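Side-chain contacts in TATA-box-binding protein (Sulfolobus acidocaldarius, PDB 1MP9), which probably binds the TATA box of archaeal promoters as a general transcription factor, helping to activate genes transcribed by RNA polymerase: residues I7-V12 / K177-L182; P38-D43 / L50-E55; N120-A125 / N131-E136; V151-I154 / M160-T163. All blocks are in the same frame, centred on the assembly; numbering follows the deposited sequence.

Contact 1 of 4, residues I7-V12 / K177-L182; sequences IPYKAV and KIFDKL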
loop_
_atom_site.group_PDB
_atom_site.type_symbol
_atom_site.label_atom_id
_atom_site.label_comp_id
_atom_site.label_asym_id
_atom_site.label_seq_id
_atom_site.Cartn_x
_atom_site.Cartn_y
_atom_site.Cartn_z
ATOM N N ILE A 7 13.739 18.509 -15.402
ATOM C CA ILE A 7 14.061 17.121 -15.127
ATOM C C ILE A 7 13.367 16.271 -16.153
ATOM O O ILE A 7 12.152 16.226 -16.192
ATOM C CB ILE A 7 13.595 16.726 -13.741
ATOM C CG1 ILE A 7 14.293 17.622 -12.727
ATOM C CG2 ILE A 7 13.921 15.257 -13.464
ATOM C CD1 ILE A 7 13.717 17.513 -11.327
ATOM N N PRO A 8 14.137 15.569 -16.995
ATOM C CA PRO A 8 13.543 14.727 -18.021
ATOM C C PRO A 8 12.914 13.473 -17.440
ATOM O O PRO A 8 13.333 12.981 -16.412
ATOM C CB PRO A 8 14.735 14.409 -18.917
ATOM C CG PRO A 8 15.810 14.200 -17.892
ATOM C CD PRO A 8 15.592 15.352 -16.918
ATOM N N TYR A 9 11.897 12.971 -18.123
ATOM C CA TYR A 9 11.209 11.753 -17.721
ATOM C C TYR A 9 12.083 10.591 -18.208
ATOM O O TYR A 9 12.289 10.419 -19.399
ATOM C CB TYR A 9 9.816 11.690 -18.370
ATOM C CG TYR A 9 9.010 10.476 -17.957
ATOM C CD1 TYR A 9 8.319 10.445 -16.749
ATOM C CD2 TYR A 9 8.987 9.334 -18.758
ATOM C CE1 TYR A 9 7.619 9.301 -16.348
ATOM C CE2 TYR A 9 8.292 8.191 -18.373
ATOM C CZ TYR A 9 7.611 8.181 -17.171
ATOM O OH TYR A 9 6.924 7.049 -16.794
ATOM N N LYS A 10 12.598 9.798 -17.279
ATOM C CA LYS A 10 13.462 8.680 -17.639
ATOM C C LYS A 10 13.008 7.425 -16.917
ATOM O O LYS A 10 13.772 6.468 -16.773
ATOM C CB LYS A 10 14.913 8.994 -17.238
ATOM C CG LYS A 10 15.536 10.227 -17.931
ATOM C CD LYS A 10 15.875 9.940 -19.387
ATOM C CE LYS A 10 16.856 8.779 -19.504
ATOM N NZ LYS A 10 17.055 8.350 -20.924
ATOM N N ALA A 11 11.763 7.422 -16.453
ATOM C CA ALA A 11 11.263 6.260 -15.716
ATOM C C ALA A 11 11.115 5.043 -16.602
ATOM O O ALA A 11 10.697 5.149 -17.750
ATOM C CB ALA A 11 9.936 6.589 -15.064
ATOM N N VAL A 12 11.485 3.890 -16.058
ATOM C CA VAL A 12 11.412 2.613 -16.749
ATOM C C VAL A 12 10.472 1.704 -15.965
ATOM O O VAL A 12 10.633 1.511 -14.743
ATOM C CB VAL A 12 12.805 1.959 -16.840
ATOM C CG1 VAL A 12 12.693 0.554 -17.465
ATOM C CG2 VAL A 12 13.739 2.866 -17.689
ATOM N N LYS A 177 2.348 9.982 -13.696
ATOM C CA LYS A 177 1.604 10.910 -12.851
ATOM C C LYS A 177 2.318 11.245 -11.541
ATOM O O LYS A 177 2.461 12.414 -11.200
ATOM C CB LYS A 177 0.214 10.337 -12.538
ATOM C CG LYS A 177 -0.788 11.323 -11.901
ATOM C CD LYS A 177 -2.208 10.702 -11.964
ATOM C CE LYS A 177 -3.196 11.375 -11.003
ATOM N NZ LYS A 177 -4.597 10.869 -11.200
ATOM N N ILE A 178 2.775 10.240 -10.798
ATOM C CA ILE A 178 3.428 10.535 -9.543
ATOM C C ILE A 178 4.751 11.196 -9.789
ATOM O O ILE A 178 5.192 12.033 -9.003
ATOM C CB ILE A 178 3.567 9.247 -8.652
ATOM C CG1 ILE A 178 3.929 9.635 -7.215
ATOM C CG2 ILE A 178 4.563 8.311 -9.227
ATOM C CD1 ILE A 178 2.847 10.365 -6.491
ATOM N N PHE A 179 5.399 10.844 -10.898
ATOM C CA PHE A 179 6.675 11.469 -11.240
ATOM C C PHE A 179 6.445 12.975 -11.438
ATOM O O PHE A 179 7.144 13.804 -10.883
ATOM C CB PHE A 179 7.250 10.891 -12.551
ATOM C CG PHE A 179 8.447 11.671 -13.079
ATOM C CD1 PHE A 179 9.703 11.519 -12.496
ATOM C CD2 PHE A 179 8.312 12.549 -14.153
ATOM C CE1 PHE A 179 10.834 12.245 -12.985
ATOM C CE2 PHE A 179 9.430 13.273 -14.651
ATOM C CZ PHE A 179 10.696 13.110 -14.054
ATOM N N ASP A 180 5.469 13.317 -12.267
ATOM C CA ASP A 180 5.158 14.714 -12.538
ATOM C C ASP A 180 4.766 15.444 -11.267
ATOM O O ASP A 180 5.165 16.586 -11.060
ATOM C CB ASP A 180 4.016 14.798 -13.548
ATOM C CG ASP A 180 4.448 14.403 -14.935
ATOM O OD1 ASP A 180 3.582 14.051 -15.779
ATOM O OD2 ASP A 180 5.666 14.439 -15.185
ATOM N N LYS A 181 3.997 14.799 -10.399
ATOM C CA LYS A 181 3.631 15.477 -9.171
ATOM C C LYS A 181 4.880 15.658 -8.279
ATOM O O LYS A 181 5.075 16.719 -7.683
ATOM C CB LYS A 181 2.528 14.703 -8.427
ATOM C CG LYS A 181 2.072 15.364 -7.101
ATOM C CD LYS A 181 1.526 16.812 -7.292
ATOM C CE LYS A 181 0.222 17.009 -6.509
ATOM N NZ LYS A 181 -0.217 18.454 -6.394
ATOM N N LEU A 182 5.736 14.638 -8.198
ATOM C CA LEU A 182 6.927 14.792 -7.381
ATOM C C LEU A 182 7.826 15.921 -7.914
ATOM O O LEU A 182 8.421 16.666 -7.128
ATOM C CB LEU A 182 7.688 13.463 -7.284
ATOM C CG LEU A 182 6.925 12.409 -6.487
ATOM C CD1 LEU A 182 7.554 11.013 -6.751
ATOM C CD2 LEU A 182 6.922 12.761 -4.990
#
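Tyr9 and Phe179 meet as a T-shaped aromatic pair: the edge of the tyrosine ring is directed at the face of the phenylalanine ring, with centroids 5.2 Å apart and planes at 83°. The touching edge of Tyr9 is its CD1 side, and Tyr9 CD1 comes to 3.3 Å from Phe179 CD2, a close approach for two aromatic carbons. The far end of the phenylalanine is held by the chain just before the tyrosine. There Ile7 CG2 abuts the ring edge, 3.9 Å from Phe179 CZ, and the carbonyl oxygen of Pro8 is 3.5 Å from that same Phe179 CZ.

Phe179 reaches this position because its CG is anti to the backbone N (chi1 170°), which carries the ring off the helix toward the passing 7-12 chain. Further out, Tyr9 also packs on Val175 and Lys176, one turn back along helix 168-184, while Ile7 touches Val188 of strand 188-189. The N-terminal arm leading into strand 12-23 is thereby laid against helix 168-184. A flat, nonpolar phenylalanine suits the place, since it offers a face to one neighbour and a rim to another. Between these segments the attachment rests on aromatic and van der Waals contact, the weak polarity of the ring C-H edges probably favouring the edge-to-face geometry.

Contact 2 of 4, residues P38-D43 / L50-E55; sequences PNVEYD and LIFRLE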
loop_
_atom_site.group_PDB
_atom_site.type_symbol
_atom_site.label_atom_id
_atom_site.label_comp_id
_atom_site.label_asym_id
_atom_site.label_seq_id
_atom_site.Cartn_x
_atom_site.Cartn_y
_atom_site.Cartn_z
ATOM N N PRO A 38 -1.229 -35.771 -14.855
ATOM C CA PRO A 38 -0.028 -36.085 -14.094
ATOM C C PRO A 38 0.601 -34.888 -13.396
ATOM O O PRO A 38 0.497 -33.740 -13.849
ATOM C CB PRO A 38 0.897 -36.678 -15.153
ATOM C CG PRO A 38 0.556 -35.906 -16.360
ATOM C CD PRO A 38 -0.969 -35.798 -16.308
ATOM N N ASN A 39 1.242 -35.184 -12.275
ATOM C CA ASN A 39 1.965 -34.204 -11.491
ATOM C C ASN A 39 1.262 -32.907 -11.092
ATOM O O ASN A 39 1.860 -31.831 -11.170
ATOM C CB ASN A 39 3.282 -33.883 -12.207
ATOM C CG ASN A 39 4.111 -35.142 -12.492
ATOM O OD1 ASN A 39 4.580 -35.833 -11.568
ATOM N ND2 ASN A 39 4.277 -35.453 -13.769
ATOM N N VAL A 40 0.002 -32.991 -10.686
ATOM C CA VAL A 40 -0.697 -31.803 -10.217
ATOM C C VAL A 40 -1.019 -32.089 -8.760
ATOM O O VAL A 40 -0.905 -33.221 -8.295
ATOM C CB VAL A 40 -2.014 -31.513 -10.993
ATOM C CG1 VAL A 40 -1.690 -31.130 -12.444
ATOM C CG2 VAL A 40 -2.976 -32.722 -10.914
ATOM N N GLU A 41 -1.435 -31.076 -8.027
ATOM C CA GLU A 41 -1.733 -31.292 -6.633
ATOM C C GLU A 41 -3.141 -30.868 -6.251
ATOM O O GLU A 41 -3.616 -29.794 -6.666
ATOM C CB GLU A 41 -0.719 -30.530 -5.796
ATOM C CG GLU A 41 -0.809 -30.819 -4.324
ATOM C CD GLU A 41 0.414 -30.317 -3.586
ATOM O OE1 GLU A 41 0.685 -29.108 -3.566
ATOM O OE2 GLU A 41 1.175 -31.248 -2.981
ATOM N N TYR A 42 -3.801 -31.701 -5.445
ATOM C CA TYR A 42 -5.146 -31.392 -4.983
ATOM C C TYR A 42 -5.395 -31.993 -3.625
ATOM O O TYR A 42 -5.528 -33.198 -3.492
ATOM C CB TYR A 42 -6.210 -31.914 -5.947
ATOM C CG TYR A 42 -7.620 -31.619 -5.478
ATOM C CD1 TYR A 42 -8.014 -30.312 -5.156
ATOM C CD2 TYR A 42 -8.560 -32.648 -5.340
ATOM C CE1 TYR A 42 -9.303 -30.047 -4.709
ATOM C CE2 TYR A 42 -9.862 -32.393 -4.894
ATOM C CZ TYR A 42 -10.223 -31.097 -4.580
ATOM O OH TYR A 42 -11.490 -30.848 -4.123
ATOM N N ASP A 43 -5.448 -31.146 -2.611
ATOM C CA ASP A 43 -5.708 -31.615 -1.258
ATOM C C ASP A 43 -6.685 -30.597 -0.698
ATOM O O ASP A 43 -6.292 -29.568 -0.164
ATOM C CB ASP A 43 -4.409 -31.646 -0.460
ATOM C CG ASP A 43 -4.632 -32.010 0.994
ATOM O OD1 ASP A 43 -5.816 -32.132 1.414
ATOM O OD2 ASP A 43 -3.610 -32.158 1.714
ATOM N N LEU A 50 -7.112 -27.095 -7.314
ATOM C CA LEU A 50 -6.123 -28.014 -7.844
ATOM C C LEU A 50 -4.994 -27.094 -8.346
ATOM O O LEU A 50 -5.244 -26.088 -9.043
ATOM C CB LEU A 50 -6.696 -28.832 -9.033
ATOM C CG LEU A 50 -5.763 -29.895 -9.621
ATOM C CD1 LEU A 50 -6.606 -31.096 -10.100
ATOM C CD2 LEU A 50 -4.920 -29.301 -10.764
ATOM N N ILE A 51 -3.759 -27.452 -8.010
ATOM C CA ILE A 51 -2.591 -26.653 -8.386
ATOM C C ILE A 51 -1.870 -27.277 -9.567
ATOM O O ILE A 51 -1.358 -28.403 -9.478
ATOM C CB ILE A 51 -1.638 -26.534 -7.185
ATOM C CG1 ILE A 51 -2.418 -25.933 -6.025
ATOM C CG2 ILE A 51 -0.373 -25.688 -7.568
ATOM C CD1 ILE A 51 -1.743 -26.019 -4.651
ATOM N N PHE A 52 -1.847 -26.543 -10.674
ATOM C CA PHE A 52 -1.239 -26.994 -11.916
ATOM C C PHE A 52 -0.031 -26.098 -12.158
ATOM O O PHE A 52 -0.176 -24.909 -12.347
ATOM C CB PHE A 52 -2.268 -26.838 -13.034
ATOM C CG PHE A 52 -1.804 -27.319 -14.377
ATOM C CD1 PHE A 52 -2.395 -28.428 -14.974
ATOM C CD2 PHE A 52 -0.767 -26.665 -15.052
ATOM C CE1 PHE A 52 -1.967 -28.880 -16.216
ATOM C CE2 PHE A 52 -0.332 -27.115 -16.302
ATOM C CZ PHE A 52 -0.929 -28.218 -16.881
ATOM N N ARG A 53 1.168 -26.663 -12.140
ATOM C CA ARG A 53 2.367 -25.853 -12.334
ATOM C C ARG A 53 3.015 -26.105 -13.674
ATOM O O ARG A 53 3.152 -27.250 -14.106
ATOM C CB ARG A 53 3.395 -26.130 -11.227
ATOM C CG ARG A 53 2.941 -25.761 -9.827
ATOM C CD ARG A 53 3.996 -26.125 -8.781
ATOM N NE ARG A 53 3.709 -25.525 -7.479
ATOM C CZ ARG A 53 3.059 -26.131 -6.486
ATOM N NH1 ARG A 53 2.615 -27.376 -6.628
ATOM N NH2 ARG A 53 2.854 -25.485 -5.346
ATOM N N LEU A 54 3.385 -25.024 -14.351
ATOM C CA LEU A 54 4.064 -25.142 -15.627
ATOM C C LEU A 54 5.482 -24.676 -15.374
ATOM O O LEU A 54 5.730 -23.820 -14.517
ATOM C CB LEU A 54 3.409 -24.265 -16.682
ATOM C CG LEU A 54 2.197 -24.918 -17.334
ATOM C CD1 LEU A 54 1.509 -23.958 -18.283
ATOM C CD2 LEU A 54 2.669 -26.148 -18.075
ATOM N N GLU A 55 6.421 -25.253 -16.102
ATOM C CA GLU A 55 7.802 -24.867 -15.921
ATOM C C GLU A 55 8.248 -24.112 -17.154
ATOM O O GLU A 55 7.756 -24.366 -18.250
ATOM C CB GLU A 55 8.661 -26.105 -15.708
ATOM C CG GLU A 55 9.890 -25.809 -14.906
ATOM C CD GLU A 55 9.569 -24.971 -13.689
ATOM O OE1 GLU A 55 8.679 -25.370 -12.907
ATOM O OE2 GLU A 55 10.207 -23.909 -13.517
HETATM O O HOH W 1 0.915 -29.216 -13.229
#
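Residues 38-43 run antiparallel to strand 50-54 and join it through a single bridge, Glu41 with Ile51, a hydrogen-bonded pair. Glu41 N donates to Ile51 O at 3.0 Å, and Ile51 N returns a bond to Glu41 O at 2.7 Å, almost straight at 172° and in the carbonyl plane. The same Glu41 O also takes a CA-H...O contact from Leu50 CA.

Val40 fills the space beside the bridge. Its CB lies 3.7 Å from Leu50 CD2, and CG1, anti to the carbonyl carbon (chi1 -67°), reaches Phe52 CD1 at 3.8 Å. A compact branched residue suits this place, because its two methyls can serve two neighbours at once. Glu41 instead extends alongside Ile51 and Arg53, pointing the same way as both. Its OE1 stays 4.0 Å from Arg53 NH1, beyond a salt bridge, with carboxylate and guanidinium planes 78° apart; Ile51 CG2 sits beneath the centre of the guanidinium, 3.5 Å from its plane. Past the bridge, a water accepts from Arg53 N at 2.8 Å and makes a weak bond to Asn39 O, while lying above one face of the Phe52 ring, offset toward its rim.

Tyr42 packs on Leu50 and stacks edge-to-face with Tyr31 of helix 30-36, and Phe52 rests on helix 77-93, so the loop after helix 30-36 is tied to strand 50-54, at one edge of the sheet that runs through both repeats. Two strong backbone bonds set the register here, apolar contacts fill one side, and the loosely associated charges probably add a modest electrostatic attraction.

Contact 3 of 4, residues N120-A125 / N131-E136; sequences NLDKAA and NMYEPE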
loop_
_atom_site.group_PDB
_atom_site.type_symbol
_atom_site.label_atom_id
_atom_site.label_comp_id
_atom_site.label_asym_id
_atom_site.label_seq_id
_atom_site.Cartn_x
_atom_site.Cartn_y
_atom_site.Cartn_z
ATOM N N ASN A 120 12.778 12.670 -2.237
ATOM C CA ASN A 120 12.843 13.113 -0.855
ATOM C C ASN A 120 11.491 12.692 -0.234
ATOM O O ASN A 120 10.488 13.400 -0.369
ATOM C CB ASN A 120 13.034 14.649 -0.784
ATOM C CG ASN A 120 13.228 15.155 0.648
ATOM O OD1 ASN A 120 12.818 14.516 1.586
ATOM N ND2 ASN A 120 13.848 16.307 0.800
ATOM N N LEU A 121 11.473 11.555 0.458
ATOM C CA LEU A 121 10.228 11.046 1.042
ATOM C C LEU A 121 9.664 11.890 2.199
ATOM O O LEU A 121 8.435 12.074 2.293
ATOM C CB LEU A 121 10.429 9.602 1.496
ATOM C CG LEU A 121 10.912 8.621 0.413
ATOM C CD1 LEU A 121 11.032 7.247 1.017
ATOM C CD2 LEU A 121 9.937 8.604 -0.764
ATOM N N ASP A 122 10.559 12.403 3.053
ATOM C CA ASP A 122 10.169 13.257 4.191
ATOM C C ASP A 122 9.423 14.469 3.650
ATOM O O ASP A 122 8.396 14.874 4.203
ATOM C CB ASP A 122 11.396 13.776 4.959
ATOM C CG ASP A 122 12.067 12.710 5.827
ATOM O OD1 ASP A 122 11.449 12.206 6.789
ATOM O OD2 ASP A 122 13.243 12.387 5.570
ATOM N N LYS A 123 9.936 15.043 2.563
ATOM C CA LYS A 123 9.308 16.213 1.976
ATOM C C LYS A 123 8.032 15.875 1.235
ATOM O O LYS A 123 7.030 16.589 1.373
ATOM C CB LYS A 123 10.266 16.926 1.032
ATOM C CG LYS A 123 9.709 18.229 0.472
ATOM C CD LYS A 123 10.743 18.916 -0.407
ATOM C CE LYS A 123 10.213 20.267 -0.918
ATOM N NZ LYS A 123 11.228 20.951 -1.738
ATOM N N ALA A 124 8.069 14.805 0.435
ATOM C CA ALA A 124 6.902 14.376 -0.314
ATOM C C ALA A 124 5.749 13.982 0.637
ATOM O O ALA A 124 4.564 14.245 0.347
ATOM C CB ALA A 124 7.267 13.161 -1.246
ATOM N N ALA A 125 6.096 13.362 1.762
ATOM C CA ALA A 125 5.091 12.909 2.721
ATOM C C ALA A 125 4.165 14.025 3.190
ATOM O O ALA A 125 3.001 13.775 3.478
ATOM C CB ALA A 125 5.741 12.275 3.914
ATOM N N ASN A 131 -1.191 9.648 1.816
ATOM C CA ASN A 131 -0.050 8.748 1.899
ATOM C C ASN A 131 0.407 8.406 3.297
ATOM O O ASN A 131 0.041 9.051 4.287
ATOM C CB ASN A 131 1.144 9.368 1.168
ATOM C CG ASN A 131 1.800 10.479 1.972
ATOM O OD1 ASN A 131 1.515 11.671 1.779
ATOM N ND2 ASN A 131 2.665 10.099 2.900
ATOM N N MET A 132 1.248 7.382 3.352
ATOM C CA MET A 132 1.875 6.975 4.588
ATOM C C MET A 132 3.401 7.023 4.431
ATOM O O MET A 132 3.954 6.469 3.475
ATOM C CB MET A 132 1.518 5.528 4.978
ATOM C CG MET A 132 2.351 5.054 6.201
ATOM S SD MET A 132 2.169 3.286 6.580
ATOM C CE MET A 132 3.421 2.547 5.603
ATOM N N TYR A 133 4.066 7.716 5.348
ATOM C CA TYR A 133 5.510 7.692 5.380
ATOM C C TYR A 133 5.896 7.588 6.837
ATOM O O TYR A 133 5.973 8.579 7.563
ATOM C CB TYR A 133 6.186 8.895 4.707
ATOM C CG TYR A 133 7.714 8.738 4.715
ATOM C CD1 TYR A 133 8.306 7.538 4.293
ATOM C CD2 TYR A 133 8.555 9.743 5.232
ATOM C CE1 TYR A 133 9.689 7.322 4.396
ATOM C CE2 TYR A 133 9.947 9.543 5.335
ATOM C CZ TYR A 133 10.498 8.328 4.921
ATOM O OH TYR A 133 11.842 8.068 5.057
ATOM N N GLU A 134 6.123 6.359 7.271
ATOM C CA GLU A 134 6.473 6.084 8.680
ATOM C C GLU A 134 7.678 5.142 8.541
ATOM O O GLU A 134 7.551 3.917 8.613
ATOM C CB GLU A 134 5.274 5.394 9.331
ATOM C CG GLU A 134 5.414 5.127 10.794
ATOM C CD GLU A 134 5.330 6.381 11.614
ATOM O OE1 GLU A 134 5.063 7.472 11.044
ATOM O OE2 GLU A 134 5.527 6.264 12.840
ATOM N N PRO A 135 8.864 5.718 8.324
ATOM C CA PRO A 135 10.091 4.929 8.138
ATOM C C PRO A 135 10.412 3.842 9.137
ATOM O O PRO A 135 11.026 2.846 8.782
ATOM C CB PRO A 135 11.185 5.993 7.998
ATOM C CG PRO A 135 10.602 7.214 8.665
ATOM C CD PRO A 135 9.145 7.165 8.306
ATOM N N GLU A 136 10.001 4.017 10.376
ATOM C CA GLU A 136 10.244 2.988 11.372
ATOM C C GLU A 136 9.307 1.796 11.137
ATOM O O GLU A 136 9.530 0.731 11.695
ATOM C CB GLU A 136 10.041 3.543 12.792
ATOM C CG GLU A 136 11.153 4.468 13.281
ATOM C CD GLU A 136 12.107 3.810 14.307
ATOM O OE1 GLU A 136 11.616 3.230 15.323
ATOM O OE2 GLU A 136 13.348 3.884 14.099
#
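The Tyr133 ring is sandwiched between Pro135 CD, 3.7 Å above the centre of one face, and Leu121 CB over the opposite face. The leucine approach is a CH-pi contact: Leu121 CB lies 3.7 Å from the ring centroid and only 14° off the ring normal, and the two side chains cross at about a right angle. Leu121 CD1 extends the cover to the rim, 3.6 Å from Tyr133 CE1. At the edge, in the ring plane, stands Asp122 OD1, 3.4 Å from Tyr133 CE2, with carboxylate and ring planes 76° apart. An oxygen placed there faces the slightly positive C-H rim of the ring, an arrangement that is probably mildly favourable.

Tyr133 CG is anti to the backbone N (chi1 -177°), which swings the ring from the chain onto the first turn of helix 121-127. At the root of the side chain Ala125 CB meets Tyr133 CB at 3.5 Å; a small alanine lets the backbone at Tyr133 come this near the helix. The contact belongs to the second TBP repeat, where helix 121-127 packs against residues 131-133, at the outermost strand of the sheet. Leu121 also packs on Leu141 of the adjoining strand, so this one residue joins helix, sheet and tyrosine.

Asn120 caps the helix start: its OD1 accepts from Lys123 N at 3.1 Å, the donor lying well above the side-chain carbonyl plane. Lys123 takes no part in the tyrosine contact; its NZ donates to Gln46 O of the second subunit and to Asp186 O of its own chain.

Contact 4 of 4, residues V151-I154 / M160-T163; sequences VLLI and MVIT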
loop_
_atom_site.group_PDB
_atom_site.type_symbol
_atom_site.label_atom_id
_atom_site.label_comp_id
_atom_site.label_asym_id
_atom_site.label_seq_id
_atom_site.Cartn_x
_atom_site.Cartn_y
_atom_site.Cartn_z
ATOM N N VAL A 151 -2.051 1.196 -5.917
ATOM C CA VAL A 151 -1.349 1.552 -4.698
ATOM C C VAL A 151 0.120 1.584 -5.117
ATOM O O VAL A 151 0.596 0.707 -5.846
ATOM C CB VAL A 151 -1.568 0.522 -3.571
ATOM C CG1 VAL A 151 -0.577 0.792 -2.433
ATOM C CG2 VAL A 151 -3.025 0.619 -3.023
ATOM N N LEU A 152 0.824 2.620 -4.686
ATOM C CA LEU A 152 2.223 2.768 -5.025
ATOM C C LEU A 152 3.125 2.660 -3.814
ATOM O O LEU A 152 2.803 3.202 -2.770
ATOM C CB LEU A 152 2.473 4.145 -5.619
ATOM C CG LEU A 152 1.606 4.615 -6.783
ATOM C CD1 LEU A 152 2.054 6.044 -7.202
ATOM C CD2 LEU A 152 1.744 3.606 -7.940
ATOM N N LEU A 153 4.257 1.968 -3.961
ATOM C CA LEU A 153 5.275 1.900 -2.889
ATOM C C LEU A 153 6.390 2.710 -3.571
ATOM O O LEU A 153 6.791 2.378 -4.674
ATOM C CB LEU A 153 5.743 0.468 -2.633
ATOM C CG LEU A 153 4.633 -0.524 -2.301
ATOM C CD1 LEU A 153 5.246 -1.885 -2.010
ATOM C CD2 LEU A 153 3.851 -0.061 -1.069
ATOM N N ILE A 154 6.868 3.767 -2.935
ATOM C CA ILE A 154 7.885 4.653 -3.535
ATOM C C ILE A 154 9.070 4.751 -2.588
ATOM O O ILE A 154 8.928 5.153 -1.434
ATOM C CB ILE A 154 7.297 6.079 -3.728
ATOM C CG1 ILE A 154 6.050 6.002 -4.629
ATOM C CG2 ILE A 154 8.373 7.056 -4.323
ATOM C CD1 ILE A 154 5.250 7.339 -4.568
ATOM N N MET A 160 10.098 1.857 -7.375
ATOM C CA MET A 160 8.685 1.897 -7.035
ATOM C C MET A 160 8.073 0.567 -7.341
ATOM O O MET A 160 8.556 -0.174 -8.217
ATOM C CB MET A 160 7.918 2.881 -7.928
ATOM C CG MET A 160 8.000 4.351 -7.672
ATOM S SD MET A 160 7.172 5.141 -9.136
ATOM C CE MET A 160 5.452 4.659 -8.864
ATOM N N VAL A 161 6.976 0.292 -6.651
ATOM C CA VAL A 161 6.210 -0.898 -6.916
ATOM C C VAL A 161 4.784 -0.364 -7.208
ATOM O O VAL A 161 4.274 0.534 -6.506
ATOM C CB VAL A 161 6.177 -1.828 -5.716
ATOM C CG1 VAL A 161 5.232 -3.012 -5.996
ATOM C CG2 VAL A 161 7.579 -2.365 -5.421
ATOM N N ILE A 162 4.157 -0.875 -8.250
ATOM C CA ILE A 162 2.813 -0.418 -8.589
ATOM C C ILE A 162 1.875 -1.620 -8.618
ATOM O O ILE A 162 2.135 -2.588 -9.342
ATOM C CB ILE A 162 2.769 0.239 -9.987
ATOM C CG1 ILE A 162 3.770 1.397 -10.091
ATOM C CG2 ILE A 162 1.352 0.748 -10.266
ATOM C CD1 ILE A 162 5.214 0.976 -10.477
ATOM N N THR A 163 0.796 -1.585 -7.841
ATOM C CA THR A 163 -0.136 -2.705 -7.853
ATOM C C THR A 163 -1.604 -2.219 -7.935
ATOM O O THR A 163 -1.927 -1.109 -7.510
ATOM C CB THR A 163 0.061 -3.618 -6.582
ATOM O OG1 THR A 163 -0.844 -4.721 -6.628
ATOM C CG2 THR A 163 -0.229 -2.832 -5.284
#
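Residues 151-154 and 160-163 are paired parts of a beta hairpin, strands 150-154 and 159-165, in the large antiparallel sheet of the TBP fold; the axes of these short segments approach to 4.7 Å, and their N-to-C directions are 171° apart, nearly antiparallel. Val151 with Thr163 and Leu153 with Val161 are hydrogen-bonded pairs; Leu152 with Ile162 and Ile154 with Met160 are non-hydrogen-bonded pairs. Four backbone bonds hold the ladder. The shortest runs from Val151 N to Thr163 O at 2.8 Å, and the bonds between Leu153 and Val161 lie in the carbonyl planes. Met160 CA adds a CA-H...O contact to Leu153 O at 3.1 Å.

One face carries Leu152, Ile154, Met160 and Ile162, apolar side chains that suit a buried face covered by Ile178 and Val175 of helix 168-184. Leu152 and Ile162 lie side by side, with Leu152 CD2 3.7 Å from Ile162 CG1. Ile154 runs beside Met160, Ile154 CG1 being 4.0 Å from Met160 CG. The other face carries Val151, Leu153, Val161 and Thr163, shorter groups on the whole. There Leu153 CD1 meets Val161 CB at 3.8 Å, and Val151 CB stands 4.0 Å from Thr163 CG2. In the two-chain assembly that face packs on the second subunit, including its Ile142 and Met132; in TBPs generally the concave face of the saddle-shaped sheet contacts DNA. Thr163 OG1 makes a weak bond to Asn108 OD1 in the neighbouring strand 103-114. On the helix-facing side, the methionine chain bends at chi3 (69°), bringing Met160 CE to 4.0 Å from both Leu152 CD1 and Leu152 CD2.

Overall arrangement
Along the chain, contact 1 spans the other three, pairing the N-terminal arm with helix 168-184 near the C-terminus; contacts 2, 3 and 4 follow one another within that span. Contact 2 lies in the first repeat, its centre about 42 Å from that of contact 1 and 43 Å from that of contact 3, across the centre of the chain. Contacts 3 and 4 both belong to the second repeat, with centres about 14 Å apart. Ile178 of contact 1 packs on the hairpin of contact 4, and Leu182 touches Ala124 of contact 3. One antiparallel sheet runs through contacts 2, 3 and 4, uniting the two repeats into the TBP saddle.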